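Local coordinates for phosphoserine aminotransferase (Bacillus alcalophilus, PDB 4AZJ), which uses pyridoxal 5'-phosphate to transfer an amino group reversibly between phosphoserine and 2-oxoglutarate, the second step of serine biosynthesis from 3-phosphoglycerate, at residues Gly100-Lys105 and Asn151-Thr156. Residues are numbered along the deposited sequence; the frame is centred on the assembly and turned at random.
Sequences GSWSEK and NTIYGT. With PLP (pyridoxal-5'-phosphate), chain D; SEP (phosphoserine), chain C.
With chi1 of Trp-102 at -67° its indole swings out beside its own backbone N, and Ile-153, its CG1 likewise beside the backbone N (chi1 -72°), extends CD1 to meet it, 3.5 Å from Trp-102 NE1. The same methyl lies 3.8 Å from Ser-101 CB, touching adjacent residues of the helix. Beyond it Tyr-154 turns a ring edge to the start of helix 101-113: CE2 stands 3.6 Å from Ser-101 N, and CD2 packs on CA of Gly-100, the N-cap residue. Farther along, one water accepts from Ser-103 N and donates to Asn-151 OD1 (2.8 Å), tying the helix start to the loop; Thr-99 also bonds this OD1. ND2 donates to Thr-156 OG1, supplementing the backbone bonds Asn-151 N to Thr-156 O and Gly-155 N to Asn-151 O that close the turn.

The cofactor lies flat over one face of the indole, PLP C4 3.4 Å above its centre. Phosphoserine is joined to it covalently, SEP N 1.4 Å from PLP C4A, consistent with an external aldimine. Trp-102 NE1 donates to SEP OXT (3.2 Å, 155° at the hydrogen), while Thr-152 OG1 and PLP O3 share a 2.5 Å hydrogen bond, with Ser-175 a further partner of OG1. A leucine in place of Trp-102 would probably leave the pyridine ring without its flat stacking partner and SEP OXT without the indole N-H.

Helix start and loop thus form adjoining walls of the class-V aminotransferase active site: indole and Thr-152 hold the cofactor half, the indole N-H the substrate carboxylate.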
loop_
_atom_site.group_PDB
_atom_site.type_symbol
_atom_site.label_atom_id
_atom_site.label_comp_id
_atom_site.label_asym_id
_atom_site.label_seq_id
_atom_site.Cartn_x
_atom_site.Cartn_y
_atom_site.Cartn_z
ATOM N N GLY A 100 -21.721 -10.937 -8.189
ATOM C CA GLY A 100 -21.699 -9.514 -8.408
ATOM C C GLY A 100 -20.550 -9.057 -9.276
ATOM O O GLY A 100 -19.856 -9.865 -9.896
ATOM N N SER A 101 -20.328 -7.747 -9.314
ATOM C CA SER A 101 -19.283 -7.129 -10.093
ATOM C C SER A 101 -17.890 -7.519 -9.586
ATOM O O SER A 101 -16.988 -7.801 -10.382
ATOM C CB SER A 101 -19.454 -5.591 -10.048
ATOM O OG SER A 101 -18.441 -4.941 -10.750
ATOM N N TRP A 102 -17.700 -7.541 -8.276
ATOM C CA TRP A 102 -16.405 -7.956 -7.730
ATOM C C TRP A 102 -16.105 -9.405 -8.067
ATOM O O TRP A 102 -14.940 -9.726 -8.346
ATOM C CB TRP A 102 -16.307 -7.644 -6.223
ATOM C CG TRP A 102 -16.301 -6.130 -6.021
ATOM C CD1 TRP A 102 -17.218 -5.382 -5.365
ATOM C CD2 TRP A 102 -15.344 -5.209 -6.561
ATOM N NE1 TRP A 102 -16.897 -4.054 -5.465
ATOM C CE2 TRP A 102 -15.739 -3.918 -6.189
ATOM C CE3 TRP A 102 -14.170 -5.369 -7.299
ATOM C CZ2 TRP A 102 -15.007 -2.782 -6.549
ATOM C CZ3 TRP A 102 -13.444 -4.256 -7.651
ATOM C CH2 TRP A 102 -13.870 -2.964 -7.288
ATOM N N SER A 103 -17.118 -10.273 -8.098
ATOM C CA SER A 103 -16.887 -11.668 -8.530
ATOM C C SER A 103 -16.392 -11.671 -9.964
ATOM O O SER A 103 -15.457 -12.405 -10.303
ATOM C CB SER A 103 -18.160 -12.504 -8.483
ATOM O OG SER A 103 -18.765 -12.509 -7.221
ATOM N N GLU A 104 -17.020 -10.879 -10.832
ATOM C CA GLU A 104 -16.613 -10.788 -12.230
ATOM C C GLU A 104 -15.179 -10.318 -12.388
ATOM O O GLU A 104 -14.439 -10.805 -13.241
ATOM C CB GLU A 104 -17.553 -9.891 -13.040
ATOM C CG GLU A 104 -18.950 -10.458 -13.159
ATOM C CD GLU A 104 -19.890 -9.536 -13.911
ATOM O OE1 GLU A 104 -19.543 -8.343 -14.095
ATOM O OE2 GLU A 104 -20.998 -10.006 -14.272
ATOM N N LYS A 105 -14.780 -9.344 -11.586
ATOM C CA LYS A 105 -13.431 -8.802 -11.688
ATOM C C LYS A 105 -12.393 -9.853 -11.315
ATOM O O LYS A 105 -11.336 -9.968 -11.951
ATOM C CB LYS A 105 -13.307 -7.543 -10.828
ATOM C CG LYS A 105 -14.051 -6.350 -11.367
ATOM C CD LYS A 105 -13.171 -5.540 -12.279
ATOM C CE LYS A 105 -13.449 -4.047 -12.175
ATOM N NZ LYS A 105 -14.881 -3.769 -12.427
ATOM N N ASN A 151 -21.219 -8.922 -1.706
ATOM C CA ASN A 151 -21.159 -8.333 -3.024
ATOM C C ASN A 151 -21.466 -6.856 -2.895
ATOM O O ASN A 151 -22.611 -6.425 -2.943
ATOM C CB ASN A 151 -22.128 -9.068 -3.960
ATOM C CG ASN A 151 -21.838 -10.531 -3.999
ATOM O OD1 ASN A 151 -20.844 -10.942 -4.612
ATOM N ND2 ASN A 151 -22.609 -11.321 -3.268
ATOM N N THR A 152 -20.407 -6.094 -2.704
ATOM C CA THR A 152 -20.481 -4.727 -2.206
ATOM C C THR A 152 -21.326 -3.794 -3.055
ATOM O O THR A 152 -21.993 -2.908 -2.528
ATOM C CB THR A 152 -19.044 -4.172 -2.130
ATOM O OG1 THR A 152 -18.160 -5.228 -1.750
ATOM C CG2 THR A 152 -18.929 -2.985 -1.142
ATOM N N ILE A 153 -21.232 -3.943 -4.364
ATOM C CA ILE A 153 -21.950 -3.104 -5.299
ATOM C C ILE A 153 -23.440 -3.417 -5.386
ATOM O O ILE A 153 -24.243 -2.474 -5.516
ATOM C CB ILE A 153 -21.272 -3.172 -6.676
ATOM C CG1 ILE A 153 -19.951 -2.409 -6.599
ATOM C CG2 ILE A 153 -22.157 -2.540 -7.771
ATOM C CD1 ILE A 153 -19.021 -2.594 -7.811
ATOM N N TYR A 154 -23.790 -4.696 -5.261
ATOM C CA TYR A 154 -25.178 -5.142 -5.371
ATOM C C TYR A 154 -25.882 -5.312 -4.048
ATOM O O TYR A 154 -27.134 -5.368 -4.027
ATOM C CB TYR A 154 -25.255 -6.402 -6.236
ATOM C CG TYR A 154 -24.982 -6.092 -7.680
ATOM C CD1 TYR A 154 -25.928 -5.452 -8.467
ATOM C CD2 TYR A 154 -23.761 -6.386 -8.260
ATOM C CE1 TYR A 154 -25.678 -5.132 -9.786
ATOM C CE2 TYR A 154 -23.502 -6.073 -9.582
ATOM C CZ TYR A 154 -24.472 -5.449 -10.351
ATOM O OH TYR A 154 -24.239 -5.099 -11.674
ATOM N N GLY A 155 -25.173 -5.318 -2.934
ATOM C CA GLY A 155 -25.827 -5.398 -1.646
ATOM C C GLY A 155 -26.402 -6.744 -1.287
ATOM O O GLY A 155 -27.390 -6.846 -0.562
ATOM N N THR A 156 -25.762 -7.814 -1.759
ATOM C CA THR A 156 -26.127 -9.167 -1.378
ATOM C C THR A 156 -24.979 -9.831 -0.625
ATOM O O THR A 156 -23.831 -9.399 -0.739
ATOM C CB THR A 156 -26.447 -10.028 -2.578
ATOM O OG1 THR A 156 -25.304 -10.136 -3.432
ATOM C CG2 THR A 156 -27.571 -9.461 -3.377
HETATM N N1 PLP D . -13.656 -6.770 -3.612
HETATM C C2 PLP D . -14.710 -6.252 -2.970
HETATM C C2A PLP D . -15.749 -7.184 -2.429
HETATM C C3 PLP D . -14.818 -4.814 -2.867
HETATM O O3 PLP D . -15.869 -4.305 -2.233
HETATM C C4 PLP D . -13.775 -3.951 -3.398
HETATM C C4A PLP D . -13.922 -2.475 -3.374
HETATM C C5 PLP D . -12.706 -4.581 -4.015
HETATM C C6 PLP D . -12.684 -5.966 -4.099
HETATM C C5A PLP D . -11.547 -3.803 -4.612
HETATM O O4P PLP D . -10.664 -3.430 -3.520
HETATM P P PLP D . -9.325 -2.552 -3.803
HETATM O O1P PLP D . -8.679 -2.492 -2.460
HETATM O O2P PLP D . -9.837 -1.250 -4.307
HETATM O O3P PLP D . -8.520 -3.295 -4.867
HETATM N N SEP C . -15.197 -1.982 -3.358
HETATM C CA SEP C . -15.530 -0.581 -3.319
HETATM C CB SEP C . -14.615 0.331 -4.135
HETATM O OG SEP C . -14.945 0.284 -5.521
HETATM C C SEP C . -16.983 -0.362 -3.673
HETATM O O SEP C . -17.375 0.822 -3.665
HETATM O OXT SEP C . -17.711 -1.350 -3.927
HETATM P P SEP C . -14.365 1.335 -6.544
HETATM O O1P SEP C . -14.962 2.691 -6.227
HETATM O O2P SEP C . -12.853 1.385 -6.341
HETATM O O3P SEP C . -14.815 0.797 -7.880
HETATM O O HOH W 1 -19.243 -9.451 -6.366
#